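Local coordinates for protein putative peptidase M23 (Pseudomonas aeruginosa PAO1, PDB 2HSI) that probably acts as a zinc-dependent metalloendopeptidase of the M23 family, carrying a beta-rich N-terminal domain beside its zinc-bearing peptidase domain, at residues 42-55 with 86-100. Residues are numbered along the deposited sequence; the frame is centred on the assembly and turned at random.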
loop_
_atom_site.group_PDB
_atom_site.type_symbol
_atom_site.label_atom_id
_atom_site.label_comp_id
_atom_site.label_asym_id
_atom_site.label_seq_id
_atom_site.Cartn_x
_atom_site.Cartn_y
_atom_site.Cartn_z
ATOM N N VAL A 42 -0.803 6.018 15.101
ATOM C CA VAL A 42 -0.180 6.936 16.062
ATOM C C VAL A 42 -1.054 8.165 16.301
ATOM O O VAL A 42 -1.378 8.882 15.364
ATOM C CB VAL A 42 1.247 7.379 15.606
ATOM C CG1 VAL A 42 1.939 8.188 16.680
ATOM C CG2 VAL A 42 2.123 6.169 15.241
ATOM N N ASP A 43 -1.425 8.389 17.561
ATOM C CA ASP A 43 -2.099 9.617 18.005
ATOM C C ASP A 43 -1.166 10.789 17.734
ATOM O O ASP A 43 -0.035 10.820 18.201
ATOM C CB ASP A 43 -2.425 9.496 19.507
ATOM C CG ASP A 43 -3.280 10.666 20.058
ATOM O OD1 ASP A 43 -3.391 11.732 19.428
ATOM O OD2 ASP A 43 -3.845 10.508 21.160
ATOM N N LEU A 44 -1.640 11.759 16.961
ATOM C CA LEU A 44 -0.810 12.920 16.627
ATOM C C LEU A 44 -0.857 14.065 17.638
ATOM O O LEU A 44 -0.070 15.009 17.535
ATOM C CB LEU A 44 -1.152 13.439 15.220
ATOM C CG LEU A 44 -0.869 12.444 14.089
ATOM C CD1 LEU A 44 -1.061 13.110 12.739
ATOM C CD2 LEU A 44 0.560 11.928 14.212
ATOM N N GLY A 45 -1.761 13.983 18.614
ATOM C CA GLY A 45 -1.994 15.099 19.546
ATOM C C GLY A 45 -2.487 16.354 18.830
ATOM O O GLY A 45 -2.042 17.471 19.130
ATOM N N GLU A 46 -3.355 16.156 17.838
ATOM C CA GLU A 46 -3.917 17.233 17.014
ATOM C C GLU A 46 -5.413 16.963 16.771
ATOM O O GLU A 46 -5.818 15.810 16.591
ATOM C CB GLU A 46 -3.174 17.317 15.657
ATOM C CG GLU A 46 -1.690 17.709 15.725
ATOM C CD GLU A 46 -1.426 19.209 15.958
ATOM O OE1 GLU A 46 -2.339 20.053 15.810
ATOM O OE2 GLU A 46 -0.274 19.558 16.288
ATOM N N GLU A 47 -6.237 18.012 16.787
ATOM C CA GLU A 47 -7.688 17.870 16.538
ATOM C C GLU A 47 -8.259 18.993 15.672
ATOM O O GLU A 47 -9.409 18.907 15.236
ATOM C CB GLU A 47 -8.472 17.802 17.860
ATOM C CG GLU A 47 -8.454 19.110 18.672
ATOM C CD GLU A 47 -9.398 19.098 19.851
ATOM O OE1 GLU A 47 -9.614 18.037 20.460
ATOM O OE2 GLU A 47 -9.946 20.163 20.168
ATOM N N GLY A 48 -7.462 20.039 15.441
ATOM C CA GLY A 48 -7.877 21.195 14.627
ATOM C C GLY A 48 -7.594 21.007 13.143
ATOM O O GLY A 48 -8.036 20.025 12.549
ATOM N N PRO A 49 -6.866 21.962 12.522
ATOM C CA PRO A 49 -6.508 21.844 11.106
ATOM C C PRO A 49 -5.691 20.564 10.869
ATOM O O PRO A 49 -5.066 20.064 11.817
ATOM C CB PRO A 49 -5.670 23.106 10.852
ATOM C CG PRO A 49 -6.107 24.057 11.890
ATOM C CD PRO A 49 -6.338 23.205 13.104
ATOM N N PRO A 50 -5.737 20.002 9.639
ATOM C CA PRO A 50 -4.989 18.767 9.369
ATOM C C PRO A 50 -3.479 18.937 9.527
ATOM O O PRO A 50 -2.889 19.825 8.909
ATOM C CB PRO A 50 -5.336 18.445 7.910
ATOM C CG PRO A 50 -6.535 19.238 7.601
ATOM C CD PRO A 50 -6.491 20.451 8.454
ATOM N N PRO A 51 -2.860 18.112 10.387
ATOM C CA PRO A 51 -1.416 18.176 10.464
ATOM C C PRO A 51 -0.794 17.359 9.335
ATOM O O PRO A 51 -1.473 16.528 8.719
ATOM C CB PRO A 51 -1.120 17.525 11.812
ATOM C CG PRO A 51 -2.203 16.549 12.011
ATOM C CD PRO A 51 -3.419 17.117 11.317
ATOM N N ARG A 52 0.490 17.573 9.091
ATOM C CA ARG A 52 1.246 16.686 8.212
ATOM C C ARG A 52 2.194 15.852 9.085
ATOM O O ARG A 52 2.636 16.305 10.137
ATOM C CB ARG A 52 2.046 17.484 7.194
ATOM C CG ARG A 52 1.232 18.071 6.054
ATOM C CD ARG A 52 2.172 18.605 4.968
ATOM N NE ARG A 52 1.478 18.847 3.704
ATOM C CZ ARG A 52 1.195 20.053 3.211
ATOM N NH1 ARG A 52 1.550 21.154 3.862
ATOM N NH2 ARG A 52 0.558 20.161 2.053
ATOM N N ALA A 53 2.488 14.633 8.653
ATOM C CA ALA A 53 3.358 13.746 9.429
ATOM C C ALA A 53 4.368 13.082 8.506
ATOM O O ALA A 53 4.092 12.891 7.330
ATOM C CB ALA A 53 2.539 12.702 10.159
ATOM N N PHE A 54 5.536 12.747 9.055
ATOM C CA PHE A 54 6.657 12.191 8.293
ATOM C C PHE A 54 7.306 11.090 9.114
ATOM O O PHE A 54 7.535 11.265 10.317
ATOM C CB PHE A 54 7.705 13.269 7.975
ATOM C CG PHE A 54 7.229 14.323 7.017
ATOM C CD1 PHE A 54 7.452 14.183 5.651
ATOM C CD2 PHE A 54 6.561 15.463 7.478
ATOM C CE1 PHE A 54 7.017 15.152 4.763
ATOM C CE2 PHE A 54 6.115 16.423 6.597
ATOM C CZ PHE A 54 6.345 16.271 5.240
ATOM N N TYR A 55 7.583 9.961 8.465
ATOM C CA TYR A 55 8.330 8.856 9.078
ATOM C C TYR A 55 9.512 8.485 8.202
ATOM O O TYR A 55 9.337 8.145 7.028
ATOM C CB TYR A 55 7.419 7.645 9.283
ATOM C CG TYR A 55 8.105 6.412 9.853
ATOM C CD1 TYR A 55 8.804 6.469 11.075
ATOM C CD2 TYR A 55 8.021 5.182 9.197
ATOM C CE1 TYR A 55 9.418 5.338 11.604
ATOM C CE2 TYR A 55 8.626 4.047 9.718
ATOM C CZ TYR A 55 9.323 4.131 10.921
ATOM O OH TYR A 55 9.913 3.003 11.432
ATOM N N LYS A 86 10.286 7.443 15.779
ATOM C CA LYS A 86 9.882 8.847 15.862
ATOM C C LYS A 86 9.065 9.217 14.622
ATOM O O LYS A 86 9.402 8.816 13.515
ATOM C CB LYS A 86 11.111 9.770 15.953
ATOM C CG LYS A 86 11.968 9.571 17.198
ATOM C CD LYS A 86 13.277 10.343 17.122
ATOM C CE LYS A 86 14.177 10.010 18.312
ATOM N NZ LYS A 86 15.458 10.771 18.256
ATOM N N LEU A 87 7.991 9.968 14.831
ATOM C CA LEU A 87 7.213 10.557 13.754
ATOM C C LEU A 87 7.339 12.066 13.880
ATOM O O LEU A 87 7.145 12.609 14.965
ATOM C CB LEU A 87 5.760 10.109 13.899
ATOM C CG LEU A 87 4.721 10.310 12.809
ATOM C CD1 LEU A 87 5.033 9.494 11.546
ATOM C CD2 LEU A 87 3.405 9.862 13.385
ATOM N N GLU A 88 7.713 12.738 12.794
ATOM C CA GLU A 88 7.747 14.191 12.768
ATOM C C GLU A 88 6.350 14.718 12.400
ATOM O O GLU A 88 5.789 14.344 11.370
ATOM C CB GLU A 88 8.780 14.698 11.759
ATOM C CG GLU A 88 10.214 14.324 12.079
ATOM C CD GLU A 88 11.191 14.829 11.039
ATOM O OE1 GLU A 88 11.153 14.326 9.894
ATOM O OE2 GLU A 88 11.993 15.733 11.361
ATOM N N VAL A 89 5.784 15.563 13.255
ATOM C CA VAL A 89 4.457 16.122 12.999
ATOM C C VAL A 89 4.624 17.605 12.724
ATOM O O VAL A 89 5.341 18.314 13.446
ATOM C CB VAL A 89 3.473 15.894 14.191
ATOM C CG1 VAL A 89 2.047 16.300 13.820
ATOM C CG2 VAL A 89 3.508 14.444 14.643
ATOM N N ARG A 90 3.965 18.066 11.664
ATOM C CA ARG A 90 3.987 19.480 11.289
ATOM C C ARG A 90 2.594 20.077 11.344
ATOM O O ARG A 90 1.671 19.609 10.667
ATOM C CB ARG A 90 4.604 19.679 9.904
ATOM C CG ARG A 90 5.954 19.051 9.755
ATOM C CD ARG A 90 6.699 19.618 8.582
ATOM N NE ARG A 90 8.017 19.010 8.508
ATOM C CZ ARG A 90 8.738 18.841 7.406
ATOM N NH1 ARG A 90 8.292 19.227 6.215
ATOM N NH2 ARG A 90 9.921 18.259 7.508
ATOM N N ALA A 91 2.452 21.126 12.149
ATOM C CA ALA A 91 1.187 21.827 12.290
ATOM C C ALA A 91 1.456 23.331 12.406
ATOM O O ALA A 91 2.519 23.739 12.869
ATOM C CB ALA A 91 0.435 21.309 13.515
ATOM N N ALA A 92 0.501 24.142 11.955
ATOM C CA ALA A 92 0.635 25.606 11.991
ATOM C C ALA A 92 0.999 26.077 13.392
ATOM O O ALA A 92 1.906 26.891 13.550
ATOM C CB ALA A 92 -0.650 26.292 11.507
ATOM N N THR A 93 0.327 25.511 14.398
ATOM C CA THR A 93 0.573 25.838 15.805
ATOM C C THR A 93 1.900 25.303 16.343
ATOM O O THR A 93 2.166 25.407 17.530
ATOM C CB THR A 93 -0.566 25.322 16.728
ATOM O OG1 THR A 93 -0.853 23.950 16.424
ATOM C CG2 THR A 93 -1.827 26.162 16.546
ATOM N N GLY A 94 2.716 24.702 15.486
ATOM C CA GLY A 94 4.048 24.283 15.891
ATOM C C GLY A 94 4.333 22.822 15.631
ATOM O O GLY A 94 3.464 21.972 15.793
ATOM N N ASN A 95 5.570 22.542 15.239
ATOM C CA ASN A 95 5.992 21.183 14.943
ATOM C C ASN A 95 6.338 20.433 16.213
ATOM O O ASN A 95 6.722 21.043 17.216
ATOM C CB ASN A 95 7.190 21.184 13.990
ATOM C CG ASN A 95 6.865 21.819 12.655
ATOM O OD1 ASN A 95 5.697 22.051 12.343
ATOM N ND2 ASN A 95 7.898 22.107 11.859
ATOM N N HIS A 96 6.194 19.113 16.166
ATOM C CA HIS A 96 6.503 18.260 17.313
ATOM C C HIS A 96 6.769 16.843 16.847
ATOM O O HIS A 96 6.372 16.468 15.753
ATOM C CB HIS A 96 5.376 18.285 18.353
ATOM C CG HIS A 96 3.999 18.103 17.779
ATOM N ND1 HIS A 96 3.289 16.933 17.925
ATOM C CD2 HIS A 96 3.189 18.954 17.106
ATOM C CE1 HIS A 96 2.104 17.065 17.357
ATOM N NE2 HIS A 96 2.017 18.279 16.849
ATOM N N GLU A 97 7.457 16.065 17.674
ATOM C CA GLU A 97 7.724 14.673 17.358
ATOM C C GLU A 97 6.890 13.792 18.243
ATOM O O GLU A 97 6.690 14.090 19.424
ATOM C CB GLU A 97 9.186 14.330 17.594
ATOM C CG GLU A 97 10.131 14.863 16.558
ATOM C CD GLU A 97 11.512 14.264 16.697
ATOM O OE1 GLU A 97 11.802 13.642 17.748
ATOM O OE2 GLU A 97 12.310 14.421 15.754
ATOM N N GLU A 98 6.400 12.700 17.674
ATOM C CA GLU A 98 5.623 11.745 18.444
ATOM C C GLU A 98 6.248 10.372 18.325
ATOM O O GLU A 98 6.452 9.868 17.223
ATOM C CB GLU A 98 4.167 11.725 17.981
ATOM C CG GLU A 98 3.422 13.064 18.144
ATOM C CD GLU A 98 3.444 13.643 19.563
ATOM O OE1 GLU A 98 3.312 12.903 20.561
ATOM O OE2 GLU A 98 3.568 14.867 19.675
ATOM N N ARG A 99 6.564 9.780 19.467
ATOM C CA ARG A 99 7.178 8.461 19.471
ATOM C C ARG A 99 6.167 7.327 19.452
ATOM O O ARG A 99 5.049 7.454 19.951
ATOM C CB ARG A 99 8.153 8.304 20.649
ATOM C CG ARG A 99 9.381 9.142 20.473
ATOM C CD ARG A 99 10.489 8.727 21.396
ATOM N NE ARG A 99 11.521 9.749 21.459
ATOM C CZ ARG A 99 12.715 9.579 22.017
ATOM N NH1 ARG A 99 13.032 8.420 22.574
ATOM N NH2 ARG A 99 13.594 10.571 22.012
ATOM N N PHE A 100 6.577 6.221 18.847
ATOM C CA PHE A 100 5.803 5.005 18.884
ATOM C C PHE A 100 6.780 3.830 18.949
ATOM O O PHE A 100 7.979 4.031 18.879
ATOM C CB PHE A 100 4.819 4.921 17.707
ATOM C CG PHE A 100 5.470 4.846 16.342
ATOM C CD1 PHE A 100 5.621 3.625 15.705
ATOM C CD2 PHE A 100 5.874 6.003 15.674
ATOM C CE1 PHE A 100 6.193 3.554 14.429
ATOM C CE2 PHE A 100 6.449 5.943 14.405
ATOM C CZ PHE A 100 6.602 4.709 13.781
HETATM O O HOH W 1 1.843 10.603 20.611
HETATM O O HOH W 2 0.965 21.870 16.874
HETATM O O HOH W 3 -3.311 22.749 15.649
#
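In the antiparallel beta-sheet of the M23 N-terminal domain, strand 52-55 pairs with strand 86-90, R52 facing R90 and F54 facing E88 as hydrogen-bonded pairs. R90 N gives a nearly straight bond to R52 O (2.7 Å, 177° at the hydrogen). Between them A53 faces V89 as a non-hydrogen-bonded pair, CA to CA 4.4 Å, and its methyl packs on L87 CG.

On the sheet face bearing F54, the extended chain of R90 runs across the phenyl ring. The guanidinium, tilted 36° from the ring, sits toward its CE2 rim, CZ 4.2 Å from the centroid of the F54 ring, in an off-centre cation-pi contact. Arginine supplies both aliphatic length and charge here.

On the other face A53, V89, L87 and L44 form an apolar patch, with H96 and E98 alongside it on the outer strand. The domain is consistent with the E-set clan to which the M23 N-terminal family is assigned. Its outermost strands, 39-43 and 96-102, approach each other, the CA atoms of V42 and F100 being 6.9 Å apart, and side chains make the contact: L44 CD2 meets L87 CD2 at 3.6 Å and also touches V89 CG2, while V42 CG2 makes a CH-pi contact with the F100 ring. F100 CZ in turn lies 3.6 Å from Y55 CE1, the planes oblique; the Y55 hydroxyl bonds to Q85.

At the turn end, H96 is held between two carboxylates. Its CG lies between the backbone N and the carbonyl carbon (chi1 47°), which sends the ring toward E46. NE2 donates to the anti lone pair of E46 OE2 (2.7 Å) and ND1 to E98 OE2 (2.7 Å), which fixes the ring's rotation. With both nitrogens donating, the imidazole is probably cationic. Two waters link the E46 carboxylate to T93 OG1 in the type I turn 91-94, whose G94 takes a positive phi at which a side chain would jam against the preceding carbonyl O, so glycine is called for.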